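Local coordinates for protein molinate hydrolase (Gulosibacter molinativorax, PDB 4UB9) that is a zinc-binding amidohydrolase that hydrolyses the thiocarbamate herbicide molinate, at residues Pro53-Val57 with Val67-Ile73; Val98-Asp102 with Val125-Ala130; Ile311-Ile316 with Asn357-Met361; Thr332-Trp338 with Gly388-Pro394. The contacts are given in a common frame with arbitrary orientation. Residues are numbered along the deposited sequence.

Contact 1: residues Pro53-Val57 with Val67-Ile73; sequences PETTV and VGSTDQI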
loop_
_atom_site.group_PDB
_atom_site.type_symbol
_atom_site.label_atom_id
_atom_site.label_comp_id
_atom_site.label_asym_id
_atom_site.label_seq_id
_atom_site.Cartn_x
_atom_site.Cartn_y
_atom_site.Cartn_z
ATOM N N PRO A 53 -6.440 -31.102 -52.546
ATOM C CA PRO A 53 -7.802 -31.581 -52.320
ATOM C C PRO A 53 -7.923 -33.110 -52.364
ATOM O O PRO A 53 -6.989 -33.810 -52.744
ATOM C CB PRO A 53 -8.617 -30.922 -53.448
ATOM C CG PRO A 53 -7.670 -30.052 -54.220
ATOM C CD PRO A 53 -6.296 -30.576 -53.918
ATOM N N GLU A 54 -9.088 -33.601 -51.978
ATOM C CA GLU A 54 -9.428 -35.044 -52.127
ATOM C C GLU A 54 -8.428 -35.982 -51.530
ATOM O O GLU A 54 -7.974 -36.942 -52.170
ATOM C CB GLU A 54 -9.694 -35.399 -53.598
ATOM C CG GLU A 54 -11.135 -35.092 -53.849
ATOM C CD GLU A 54 -11.494 -34.757 -55.260
ATOM O OE1 GLU A 54 -10.612 -34.697 -56.149
ATOM O OE2 GLU A 54 -12.698 -34.534 -55.464
ATOM N N THR A 55 -8.018 -35.623 -50.336
ATOM C CA THR A 55 -6.931 -36.334 -49.690
ATOM C C THR A 55 -7.473 -37.131 -48.544
ATOM O O THR A 55 -8.461 -36.779 -47.939
ATOM C CB THR A 55 -5.812 -35.389 -49.218
ATOM O OG1 THR A 55 -5.423 -34.513 -50.293
ATOM C CG2 THR A 55 -4.601 -36.178 -48.776
ATOM N N THR A 56 -6.813 -38.245 -48.331
ATOM C CA THR A 56 -7.103 -39.135 -47.267
ATOM C C THR A 56 -5.843 -39.351 -46.430
ATOM O O THR A 56 -4.742 -39.536 -46.946
ATOM C CB THR A 56 -7.678 -40.479 -47.785
ATOM O OG1 THR A 56 -9.044 -40.255 -48.186
ATOM C CG2 THR A 56 -7.631 -41.581 -46.721
ATOM N N VAL A 57 -6.055 -39.337 -45.122
ATOM C CA VAL A 57 -4.998 -39.588 -44.154
ATOM C C VAL A 57 -5.319 -40.825 -43.342
ATOM O O VAL A 57 -6.422 -40.964 -42.799
ATOM C CB VAL A 57 -4.842 -38.428 -43.174
ATOM C CG1 VAL A 57 -3.748 -38.745 -42.154
ATOM C CG2 VAL A 57 -4.546 -37.147 -43.923
ATOM N N VAL A 67 -0.698 -41.167 -46.534
ATOM C CA VAL A 67 -1.265 -39.880 -46.935
ATOM C C VAL A 67 -1.278 -39.814 -48.449
ATOM O O VAL A 67 -0.245 -39.889 -49.086
ATOM C CB VAL A 67 -0.428 -38.686 -46.458
ATOM C CG1 VAL A 67 -1.063 -37.365 -46.894
ATOM C CG2 VAL A 67 -0.272 -38.741 -44.961
ATOM N N GLY A 68 -2.456 -39.678 -49.029
ATOM C CA GLY A 68 -2.523 -39.586 -50.460
ATOM C C GLY A 68 -3.907 -39.369 -50.976
ATOM O O GLY A 68 -4.847 -39.079 -50.222
ATOM N N SER A 69 -4.006 -39.452 -52.287
ATOM C CA SER A 69 -5.282 -39.270 -52.949
ATOM C C SER A 69 -6.299 -40.245 -52.432
ATOM O O SER A 69 -6.029 -41.410 -52.128
ATOM C CB SER A 69 -5.182 -39.409 -54.450
ATOM O OG SER A 69 -5.117 -38.122 -55.036
ATOM N N THR A 70 -7.489 -39.692 -52.297
ATOM C CA THR A 70 -8.606 -40.372 -51.664
ATOM C C THR A 70 -8.821 -41.768 -52.295
ATOM O O THR A 70 -8.948 -42.770 -51.602
ATOM C CB THR A 70 -9.856 -39.450 -51.701
ATOM O OG1 THR A 70 -10.862 -39.977 -50.851
ATOM C CG2 THR A 70 -10.395 -39.237 -53.143
ATOM N N ASP A 71 -8.786 -41.810 -53.614
ATOM C CA ASP A 71 -9.040 -43.051 -54.385
ATOM C C ASP A 71 -7.888 -44.072 -54.455
ATOM O O ASP A 71 -8.105 -45.215 -54.787
ATOM C CB ASP A 71 -9.446 -42.668 -55.808
ATOM C CG ASP A 71 -8.425 -41.790 -56.493
ATOM O OD1 ASP A 71 -7.254 -42.162 -56.431
ATOM O OD2 ASP A 71 -8.821 -40.766 -57.110
ATOM N N GLN A 72 -6.671 -43.625 -54.199
ATOM C CA GLN A 72 -5.499 -44.521 -54.135
ATOM C C GLN A 72 -5.306 -45.136 -52.748
ATOM O O GLN A 72 -4.540 -46.068 -52.577
ATOM C CB GLN A 72 -4.223 -43.754 -54.380
ATOM C CG GLN A 72 -3.640 -43.438 -55.703
ATOM C CD GLN A 72 -2.675 -42.261 -55.431
ATOM O OE1 GLN A 72 -2.208 -42.045 -54.291
ATOM N NE2 GLN A 72 -2.483 -41.437 -56.433
ATOM N N ILE A 73 -5.999 -44.604 -51.748
ATOM C CA ILE A 73 -5.913 -45.153 -50.385
ATOM C C ILE A 73 -7.195 -45.934 -50.087
ATOM O O ILE A 73 -8.307 -45.372 -50.011
ATOM C CB ILE A 73 -5.700 -44.074 -49.292
ATOM C CG1 ILE A 73 -4.576 -43.108 -49.689
ATOM C CG2 ILE A 73 -5.409 -44.734 -47.964
ATOM C CD1 ILE A 73 -3.205 -43.734 -49.826
#

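Contact 2: residues Val98-Asp102 with Val125-Ala130; sequences VHLLD and VIEEAA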
loop_
_atom_site.group_PDB
_atom_site.type_symbol
_atom_site.label_atom_id
_atom_site.label_comp_id
_atom_site.label_asym_id
_atom_site.label_seq_id
_atom_site.Cartn_x
_atom_site.Cartn_y
_atom_site.Cartn_z
ATOM N N VAL A 98 2.322 -22.020 -23.101
ATOM C CA VAL A 98 1.195 -21.916 -22.182
ATOM C C VAL A 98 1.621 -22.083 -20.726
ATOM O O VAL A 98 2.748 -22.460 -20.422
ATOM C CB VAL A 98 0.113 -23.000 -22.457
ATOM C CG1 VAL A 98 -0.306 -22.968 -23.904
ATOM C CG2 VAL A 98 0.621 -24.382 -22.072
ATOM N N HIS A 99 0.680 -21.823 -19.828
ATOM C CA HIS A 99 0.860 -22.075 -18.400
ATOM C C HIS A 99 -0.386 -22.767 -17.861
ATOM O O HIS A 99 -1.456 -22.168 -17.713
ATOM C CB HIS A 99 1.128 -20.788 -17.667
ATOM C CG HIS A 99 2.341 -20.079 -18.170
ATOM N ND1 HIS A 99 2.300 -18.826 -18.739
ATOM C CD2 HIS A 99 3.636 -20.456 -18.205
ATOM C CE1 HIS A 99 3.513 -18.466 -19.116
ATOM N NE2 HIS A 99 4.344 -19.429 -18.790
ATOM N N LEU A 100 -0.211 -24.036 -17.541
ATOM C CA LEU A 100 -1.296 -24.904 -17.141
ATOM C C LEU A 100 -1.740 -24.721 -15.672
ATOM O O LEU A 100 -2.832 -25.161 -15.297
ATOM C CB LEU A 100 -0.939 -26.361 -17.436
ATOM C CG LEU A 100 -0.683 -26.576 -18.955
ATOM C CD1 LEU A 100 -0.204 -27.983 -19.258
ATOM C CD2 LEU A 100 -1.929 -26.292 -19.817
ATOM N N LEU A 101 -0.879 -24.096 -14.856
ATOM C CA LEU A 101 -1.318 -23.323 -13.688
ATOM C C LEU A 101 -1.173 -21.878 -14.127
ATOM O O LEU A 101 -0.102 -21.471 -14.588
ATOM C CB LEU A 101 -0.458 -23.585 -12.461
ATOM C CG LEU A 101 -0.569 -24.967 -11.803
ATOM C CD1 LEU A 101 0.280 -25.063 -10.539
ATOM C CD2 LEU A 101 -2.011 -25.273 -11.451
ATOM N N ASP A 102 -2.231 -21.091 -13.986
ATOM C CA ASP A 102 -2.354 -19.809 -14.710
ATOM C C ASP A 102 -1.468 -18.703 -14.170
ATOM O O ASP A 102 -1.815 -17.966 -13.263
ATOM C CB ASP A 102 -3.810 -19.327 -14.706
ATOM C CG ASP A 102 -4.043 -18.162 -15.649
ATOM O OD1 ASP A 102 -3.071 -17.463 -16.057
ATOM O OD2 ASP A 102 -5.209 -17.991 -16.034
ATOM N N VAL A 125 -5.784 -29.749 -11.913
ATOM C CA VAL A 125 -5.961 -28.436 -12.513
ATOM C C VAL A 125 -5.218 -28.416 -13.857
ATOM O O VAL A 125 -5.695 -27.890 -14.868
ATOM C CB VAL A 125 -5.400 -27.323 -11.625
ATOM C CG1 VAL A 125 -5.373 -25.976 -12.351
ATOM C CG2 VAL A 125 -6.211 -27.230 -10.362
ATOM N N ILE A 126 -4.014 -28.969 -13.842
ATOM C CA ILE A 126 -3.168 -28.964 -15.016
ATOM C C ILE A 126 -3.802 -29.839 -16.108
ATOM O O ILE A 126 -3.845 -29.473 -17.275
ATOM C CB ILE A 126 -1.751 -29.433 -14.670
ATOM C CG1 ILE A 126 -1.040 -28.336 -13.887
ATOM C CG2 ILE A 126 -0.951 -29.746 -15.938
ATOM C CD1 ILE A 126 0.289 -28.754 -13.302
ATOM N N GLU A 127 -4.302 -31.005 -15.717
ATOM C CA GLU A 127 -5.008 -31.900 -16.683
ATOM C C GLU A 127 -6.230 -31.225 -17.276
ATOM O O GLU A 127 -6.402 -31.206 -18.493
ATOM C CB GLU A 127 -5.380 -33.226 -16.058
ATOM C CG GLU A 127 -4.137 -34.065 -15.790
ATOM C CD GLU A 127 -4.361 -35.233 -14.835
ATOM O OE1 GLU A 127 -5.526 -35.471 -14.436
ATOM O OE2 GLU A 127 -3.358 -35.913 -14.488
ATOM N N GLU A 128 -7.036 -30.625 -16.429
ATOM C CA GLU A 128 -8.209 -29.836 -16.898
ATOM C C GLU A 128 -7.783 -28.784 -17.949
ATOM O O GLU A 128 -8.418 -28.629 -18.996
ATOM C CB GLU A 128 -8.908 -29.125 -15.737
ATOM C CG GLU A 128 -10.085 -28.236 -16.127
ATOM C CD GLU A 128 -10.681 -27.435 -14.972
ATOM O OE1 GLU A 128 -9.922 -27.084 -14.045
ATOM O OE2 GLU A 128 -11.904 -27.135 -14.969
ATOM N N ALA A 129 -6.690 -28.057 -17.665
ATOM C CA ALA A 129 -6.223 -27.011 -18.585
ATOM C C ALA A 129 -5.734 -27.613 -19.911
ATOM O O ALA A 129 -5.965 -27.054 -20.989
ATOM C CB ALA A 129 -5.125 -26.194 -17.959
ATOM N N ALA A 130 -5.082 -28.769 -19.817
ATOM C CA ALA A 130 -4.644 -29.491 -21.017
ATOM C C ALA A 130 -5.845 -29.950 -21.869
ATOM O O ALA A 130 -5.795 -29.985 -23.094
ATOM C CB ALA A 130 -3.810 -30.683 -20.627
#

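Contact 3: residues Ile311-Ile316 with Asn357-Met361; sequences IPEETI and NDVRM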
loop_
_atom_site.group_PDB
_atom_site.type_symbol
_atom_site.label_atom_id
_atom_site.label_comp_id
_atom_site.label_asym_id
_atom_site.label_seq_id
_atom_site.Cartn_x
_atom_site.Cartn_y
_atom_site.Cartn_z
ATOM N N ILE A 311 13.366 -2.616 -32.285
ATOM C CA ILE A 311 14.391 -3.572 -32.599
ATOM C C ILE A 311 15.251 -3.044 -33.762
ATOM O O ILE A 311 14.718 -2.702 -34.784
ATOM C CB ILE A 311 13.812 -4.918 -32.994
ATOM C CG1 ILE A 311 13.089 -5.535 -31.810
ATOM C CG2 ILE A 311 14.930 -5.840 -33.445
ATOM C CD1 ILE A 311 12.448 -6.870 -32.117
ATOM N N PRO A 312 16.573 -2.965 -33.588
ATOM C CA PRO A 312 17.419 -2.495 -34.678
ATOM C C PRO A 312 17.521 -3.479 -35.807
ATOM O O PRO A 312 17.378 -4.706 -35.632
ATOM C CB PRO A 312 18.796 -2.336 -34.040
ATOM C CG PRO A 312 18.609 -2.561 -32.564
ATOM C CD PRO A 312 17.349 -3.362 -32.407
ATOM N N GLU A 313 17.799 -2.926 -36.968
ATOM C CA GLU A 313 17.911 -3.691 -38.202
ATOM C C GLU A 313 18.925 -4.811 -38.061
ATOM O O GLU A 313 18.697 -5.937 -38.470
ATOM C CB GLU A 313 18.247 -2.733 -39.346
ATOM C CG GLU A 313 17.665 -3.161 -40.681
ATOM C CD GLU A 313 16.166 -3.495 -40.640
ATOM O OE1 GLU A 313 15.339 -2.618 -40.306
ATOM O OE2 GLU A 313 15.797 -4.639 -40.987
ATOM N N GLU A 314 20.044 -4.500 -37.435
ATOM C CA GLU A 314 21.137 -5.452 -37.255
ATOM C C GLU A 314 20.684 -6.731 -36.533
ATOM O O GLU A 314 21.130 -7.830 -36.835
ATOM C CB GLU A 314 22.260 -4.738 -36.481
ATOM C CG GLU A 314 23.451 -5.610 -36.177
ATOM C CD GLU A 314 24.311 -5.221 -34.970
ATOM O OE1 GLU A 314 24.753 -4.051 -34.927
ATOM O OE2 GLU A 314 24.591 -6.109 -34.098
ATOM N N THR A 315 19.779 -6.563 -35.580
ATOM C CA THR A 315 19.271 -7.670 -34.801
ATOM C C THR A 315 18.348 -8.525 -35.660
ATOM O O THR A 315 18.389 -9.757 -35.583
ATOM C CB THR A 315 18.499 -7.211 -33.565
ATOM O OG1 THR A 315 19.326 -6.393 -32.753
ATOM C CG2 THR A 315 18.021 -8.390 -32.732
ATOM N N ILE A 316 17.513 -7.892 -36.464
ATOM C CA ILE A 316 16.657 -8.666 -37.358
ATOM C C ILE A 316 17.520 -9.457 -38.305
ATOM O O ILE A 316 17.247 -10.645 -38.586
ATOM C CB ILE A 316 15.697 -7.767 -38.122
ATOM C CG1 ILE A 316 14.572 -7.305 -37.184
ATOM C CG2 ILE A 316 15.103 -8.507 -39.294
ATOM C CD1 ILE A 316 13.668 -6.246 -37.770
ATOM N N ASN A 357 7.316 -3.704 -33.670
ATOM C CA ASN A 357 8.328 -4.772 -33.746
ATOM C C ASN A 357 7.724 -5.998 -34.385
ATOM O O ASN A 357 8.314 -6.598 -35.261
ATOM C CB ASN A 357 8.823 -5.179 -32.362
ATOM C CG ASN A 357 9.751 -4.144 -31.715
ATOM O OD1 ASN A 357 10.376 -3.319 -32.382
ATOM N ND2 ASN A 357 9.898 -4.258 -30.402
ATOM N N ASP A 358 6.530 -6.356 -33.921
ATOM C CA ASP A 358 5.823 -7.522 -34.449
ATOM C C ASP A 358 5.661 -7.371 -35.966
ATOM O O ASP A 358 5.890 -8.306 -36.733
ATOM C CB ASP A 358 4.457 -7.696 -33.783
ATOM C CG ASP A 358 4.540 -8.269 -32.363
ATOM O OD1 ASP A 358 5.576 -8.884 -32.016
ATOM O OD2 ASP A 358 3.545 -8.120 -31.597
ATOM N N VAL A 359 5.251 -6.179 -36.389
ATOM C CA VAL A 359 4.995 -5.917 -37.791
ATOM C C VAL A 359 6.261 -6.102 -38.628
ATOM O O VAL A 359 6.231 -6.728 -39.689
ATOM C CB VAL A 359 4.468 -4.479 -38.003
ATOM C CG1 VAL A 359 4.488 -4.111 -39.497
ATOM C CG2 VAL A 359 3.053 -4.337 -37.491
ATOM N N ARG A 360 7.347 -5.500 -38.157
ATOM C CA ARG A 360 8.633 -5.560 -38.861
ATOM C C ARG A 360 9.209 -6.969 -38.878
ATOM O O ARG A 360 9.827 -7.382 -39.863
ATOM C CB ARG A 360 9.618 -4.592 -38.271
ATOM C CG ARG A 360 9.193 -3.150 -38.515
ATOM C CD ARG A 360 10.049 -2.162 -37.733
ATOM N NE ARG A 360 11.465 -2.445 -37.952
ATOM C CZ ARG A 360 12.418 -2.454 -37.036
ATOM N NH1 ARG A 360 12.179 -2.205 -35.752
ATOM N NH2 ARG A 360 13.624 -2.747 -37.423
ATOM N N MET A 361 8.953 -7.741 -37.836
ATOM C CA MET A 361 9.426 -9.102 -37.831
ATOM C C MET A 361 8.721 -9.929 -38.903
ATOM O O MET A 361 9.314 -10.796 -39.556
ATOM C CB MET A 361 9.222 -9.733 -36.472
ATOM C CG MET A 361 10.025 -9.048 -35.405
ATOM S SD MET A 361 11.661 -9.751 -35.123
ATOM C CE MET A 361 11.194 -11.266 -34.248
#

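Contact 4: residues Thr332-Trp338 with Gly388-Pro394; sequences TIAQQAW and GELHERP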
loop_
_atom_site.group_PDB
_atom_site.type_symbol
_atom_site.label_atom_id
_atom_site.label_comp_id
_atom_site.label_asym_id
_atom_site.label_seq_id
_atom_site.Cartn_x
_atom_site.Cartn_y
_atom_site.Cartn_z
ATOM N N THR A 332 -4.570 -8.192 -30.645
ATOM C CA THR A 332 -5.373 -7.782 -31.795
ATOM C C THR A 332 -5.605 -6.296 -31.751
ATOM O O THR A 332 -5.435 -5.636 -30.724
ATOM C CB THR A 332 -6.743 -8.454 -31.833
ATOM O OG1 THR A 332 -7.495 -8.095 -30.676
ATOM C CG2 THR A 332 -6.628 -9.946 -31.898
ATOM N N ILE A 333 -6.035 -5.751 -32.864
ATOM C CA ILE A 333 -6.351 -4.304 -32.922
ATOM C C ILE A 333 -7.363 -3.879 -31.863
ATOM O O ILE A 333 -7.180 -2.897 -31.173
ATOM C CB ILE A 333 -6.903 -3.946 -34.319
ATOM C CG1 ILE A 333 -5.743 -3.993 -35.333
ATOM C CG2 ILE A 333 -7.565 -2.565 -34.320
ATOM C CD1 ILE A 333 -6.189 -4.152 -36.776
ATOM N N ALA A 334 -8.415 -4.685 -31.734
ATOM C CA ALA A 334 -9.518 -4.387 -30.831
ATOM C C ALA A 334 -9.120 -4.521 -29.360
ATOM O O ALA A 334 -9.387 -3.649 -28.535
ATOM C CB ALA A 334 -10.691 -5.291 -31.118
ATOM N N GLN A 335 -8.445 -5.623 -29.043
ATOM C CA GLN A 335 -7.955 -5.856 -27.669
ATOM C C GLN A 335 -7.020 -4.737 -27.228
ATOM O O GLN A 335 -7.159 -4.166 -26.148
ATOM C CB GLN A 335 -7.294 -7.234 -27.561
ATOM C CG GLN A 335 -6.564 -7.480 -26.262
ATOM C CD GLN A 335 -7.462 -7.481 -25.024
ATOM O OE1 GLN A 335 -8.649 -7.882 -25.048
ATOM N NE2 GLN A 335 -6.875 -7.078 -23.913
ATOM N N GLN A 336 -6.103 -4.384 -28.098
ATOM C CA GLN A 336 -5.131 -3.337 -27.775
ATOM C C GLN A 336 -5.797 -2.006 -27.638
ATOM O O GLN A 336 -5.371 -1.152 -26.854
ATOM C CB GLN A 336 -4.018 -3.225 -28.866
ATOM C CG GLN A 336 -2.873 -2.260 -28.480
ATOM C CD GLN A 336 -2.123 -2.622 -27.159
ATOM O OE1 GLN A 336 -1.792 -1.750 -26.339
ATOM N NE2 GLN A 336 -1.851 -3.892 -26.972
ATOM N N ALA A 337 -6.771 -1.769 -28.499
ATOM C CA ALA A 337 -7.523 -0.499 -28.411
ATOM C C ALA A 337 -8.286 -0.427 -27.079
ATOM O O ALA A 337 -8.414 0.640 -26.486
ATOM C CB ALA A 337 -8.494 -0.371 -29.568
ATOM N N TRP A 338 -8.819 -1.566 -26.635
ATOM C CA TRP A 338 -9.465 -1.586 -25.365
ATOM C C TRP A 338 -8.455 -1.226 -24.235
ATOM O O TRP A 338 -8.700 -0.363 -23.386
ATOM C CB TRP A 338 -10.133 -2.933 -25.119
ATOM C CG TRP A 338 -10.612 -2.969 -23.704
ATOM C CD1 TRP A 338 -11.721 -2.367 -23.214
ATOM C CD2 TRP A 338 -9.930 -3.540 -22.589
ATOM N NE1 TRP A 338 -11.787 -2.546 -21.870
ATOM C CE2 TRP A 338 -10.695 -3.256 -21.456
ATOM C CE3 TRP A 338 -8.747 -4.261 -22.442
ATOM C CZ2 TRP A 338 -10.328 -3.672 -20.178
ATOM C CZ3 TRP A 338 -8.378 -4.680 -21.188
ATOM C CH2 TRP A 338 -9.165 -4.377 -20.056
ATOM N N GLY A 388 -14.940 -5.648 -23.089
ATOM C CA GLY A 388 -13.731 -5.218 -23.793
ATOM C C GLY A 388 -12.484 -5.995 -23.387
ATOM O O GLY A 388 -11.654 -6.351 -24.216
ATOM N N GLU A 389 -12.388 -6.297 -22.099
ATOM C CA GLU A 389 -11.258 -7.053 -21.579
ATOM C C GLU A 389 -11.306 -8.469 -22.081
ATOM O O GLU A 389 -10.261 -9.057 -22.390
ATOM C CB GLU A 389 -11.216 -7.053 -20.049
ATOM C CG GLU A 389 -9.965 -7.746 -19.475
ATOM C CD GLU A 389 -9.664 -7.419 -18.005
ATOM O OE1 GLU A 389 -10.394 -6.634 -17.374
ATOM O OE2 GLU A 389 -8.692 -7.964 -17.479
ATOM N N LEU A 390 -12.503 -9.041 -22.092
ATOM C CA LEU A 390 -12.650 -10.438 -22.487
ATOM C C LEU A 390 -12.530 -10.636 -23.960
ATOM O O LEU A 390 -12.137 -11.700 -24.414
ATOM C CB LEU A 390 -13.997 -10.980 -22.099
ATOM C CG LEU A 390 -14.132 -11.320 -20.619
ATOM C CD1 LEU A 390 -15.622 -11.449 -20.260
ATOM C CD2 LEU A 390 -13.375 -12.594 -20.286
ATOM N N HIS A 391 -12.915 -9.626 -24.712
ATOM C CA HIS A 391 -12.983 -9.738 -26.165
ATOM C C HIS A 391 -11.577 -9.825 -26.770
ATOM O O HIS A 391 -10.806 -8.866 -26.735
ATOM C CB HIS A 391 -13.739 -8.547 -26.770
ATOM C CG HIS A 391 -13.847 -8.593 -28.258
ATOM N ND1 HIS A 391 -14.559 -9.569 -28.924
ATOM C CD2 HIS A 391 -13.352 -7.770 -29.216
ATOM C CE1 HIS A 391 -14.461 -9.379 -30.227
ATOM N NE2 HIS A 391 -13.750 -8.282 -30.428
ATOM N N GLU A 392 -11.280 -10.976 -27.319
ATOM C CA GLU A 392 -9.968 -11.250 -27.933
ATOM C C GLU A 392 -8.846 -11.094 -26.900
ATOM O O GLU A 392 -7.765 -10.596 -27.185
ATOM C CB GLU A 392 -9.743 -10.374 -29.172
ATOM C CG GLU A 392 -10.638 -10.795 -30.346
ATOM C CD GLU A 392 -10.667 -9.828 -31.525
ATOM O OE1 GLU A 392 -9.917 -8.795 -31.553
ATOM O OE2 GLU A 392 -11.540 -10.078 -32.397
ATOM N N ARG A 393 -9.138 -11.585 -25.701
ATOM C CA ARG A 393 -8.164 -11.614 -24.638
ATOM C C ARG A 393 -7.064 -12.585 -25.052
ATOM O O ARG A 393 -7.340 -13.722 -25.397
ATOM C CB ARG A 393 -8.787 -12.081 -23.334
ATOM C CG ARG A 393 -7.867 -11.834 -22.159
ATOM C CD ARG A 393 -8.512 -11.956 -20.783
ATOM N NE ARG A 393 -8.303 -13.307 -20.291
ATOM C CZ ARG A 393 -7.483 -13.649 -19.326
ATOM N NH1 ARG A 393 -6.799 -12.746 -18.651
ATOM N NH2 ARG A 393 -7.370 -14.919 -19.045
ATOM N N PRO A 394 -5.807 -12.171 -24.956
ATOM C CA PRO A 394 -4.746 -13.059 -25.450
ATOM C C PRO A 394 -4.415 -14.246 -24.564
ATOM O O PRO A 394 -3.817 -15.207 -25.045
ATOM C CB PRO A 394 -3.539 -12.118 -25.614
ATOM C CG PRO A 394 -3.836 -10.942 -24.768
ATOM C CD PRO A 394 -5.316 -10.823 -24.660
HETATM O O HOH W 1 -5.668 -9.911 -28.874
#

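Contact 1: residues Pro53-Val57 with Val67-Ile73
T56 sits at the middle of this short antiparallel ladder and is the residue most deeply covered by it. Its backbone makes both bonds of a hydrogen-bonded pair with G68: T56 N donates to G68 O (2.9 Å) and G68 N to T56 O (3.1 Å). The threonine suits a strand through its branched CB, and its two branches face different partners. OG1 of T56 shares a hydrogen bond with OG1 of T70 (3.2 Å) and also meets the backbone of G40 weakly, while CG2 of T56 rests on CG2 of I73 at 4.1 Å. Glycine fits at 68 because a CB there would lie on this same face, crowded by CD1 of I73. T70 follows the end of the strand; its N reaches E54 O at 2.8 Å, and its CG2 lies 3.9 Å from CB of E54, so the pairing carries on past the strand proper. On the face opposite T56, V67 pairs with V57 (V57 CG1 to V67 CG2, 4.5 Å); both valines also touch I439, which covers part of this apolar face. E54, with positive phi, and T55 together face G41, which makes a G1 beta bulge where the chain turns its corner. The whole is a beta hairpin, strands 55-60 and 63-69, in the small beta domain that amidohydrolases carry beside their barrel.

Contact 2: residues Val98-Asp102 with Val125-Ala130
The bump here is L100, a leucine on an irregular piece of chain, and the hollow is a patch of helix 122-135 lined by I126, A129 and A130. L100 points straight at the helix. Its CB lies against CG2 of I126 (3.7 Å), its CD2 against CB of A129 (3.7 Å), and the same CD2 comes within 4.0 Å of A130 N. Alanine is what makes the hollow: with a lone methyl at 129, the leucine tip sinks to the helix surface, and even L100 O can come within 3.7 Å of A129 CB. The two backbones accordingly run close, with 5.0 Å between the CA atoms of L100 and I126. L101 supplies a second, shallower bump. Its CD2 meets CG1 of V125 at 3.6 Å and its CG meets CG1 of I126 at 4.0 Å, so I126 forms a ridge touched by both leucines. No hydrogen bond joins the segments; the fit is entirely apolar and buried. Around it, Y114 touches L101 and V125, while I168 of the neighbouring strand 167-170 lies against L100 and I126. Between them, these residues seal the chain leaving the first barrel strand against the helix that leads to the next parallel strand, 138-143, a beta-alpha-beta unit of the TIM barrel typical of amidohydrolases.

Contact 3: residues Ile311-Ile316 with Asn357-Met361
N357 comes first, facing the backbone of I311 with the acceptor end of its amide: I311 N donates to N357 OD1 at 3.1 Å and nearly straight. An asparagine can serve two ways at once, and here its ND2 is given to T304 O, so the side chain ties two points of the loop that follows strand 299-301. D358, next along, looks to T304 OG1. The zinc ligand H302 belongs to this same neighbourhood, its side chain about 10 Å from that of N357. Helices 313-322 and 353-363 are outer helices of the TIM barrel that come after its sixth and seventh strands, and the contact packs the start of one against the side of the other. One turn on from N357, R360 points toward I311-I316 and turns the edge of its guanidinium to the carbonyl of I311: NH1 of R360 lies 2.8 Å and NH2 2.9 Å from I311 O, a forked bond to an acceptor just ahead of the helix, whose N-cap position P312 occupies. Arginine suits this place because its planar head offers two donors side by side. NH2 of R360 also reaches OE1 of E313, a weak salt bridge at 3.4 Å, and CD1 of I316 covers one face of the guanidinium, 3.5 Å from that NH2. M361 closes the row on the buried side, its long, flexible chain placing SD 4.2 Å from CD1 of I311 and 4.3 Å from CG1 of I316.

Contact 4: residues Thr332-Trp338 with Gly388-Pro394
W338 lays one face of its indole over the helix end at 388-390. G388 CA sits over the five-membered ring, 3.8 Å from the ring centroid of W338, and E389 CB over the six-membered ring, 3.7 Å from that centroid, a pair of CH-pi contacts. Glycine is needed here, since a CB on G388 would clash with CD1 of W338. A turn back, Q335 packs its aliphatic part on the turn beyond, with CB 3.4 Å from E392 O and CG 3.9 Å from P394 CD. At the start of helix 333-341, T332 is the N-cap: its OG1 accepts from Q335 N (3.1 Å) and donates to E392 OE1 (2.7 Å), a double role well suited to a hydroxyl. A water accepts from T332 N (2.7 Å) and donates to E392 O (2.8 Å). E392 stands third in a type II turn from L390 to R393, with positive phi; its OE2 is held by Q406. Thus the helix after the seventh barrel strand is clasped to the excursion after the eighth, in loops at the C-terminal end of the TIM barrel, with the P394 side chain about 13 Å from the zinc ion.

Overall arrangement
Contact 2 alone is wholly buried and wholly apolar, near the centre of the chain; contacts 3 and 4 are partly buried and mix packing with directed polar bonds. The centre of contact 1, also partly buried, lies about 32 Å from the centre of the chain; this contact belongs to the small beta domain and relies mainly on backbone hydrogen bonds. The other three belong to the barrel: contact 2 at its first strand, contacts 3 and 4 around its later ones, their segments alternating along the chain. An arginine donating to a backbone carbonyl marks contact 3, whereas a capping hydroxyl, a water and an indole mark contact 4. Contacts 2 and 4 approach to about 5 Å between nearest atoms without touching.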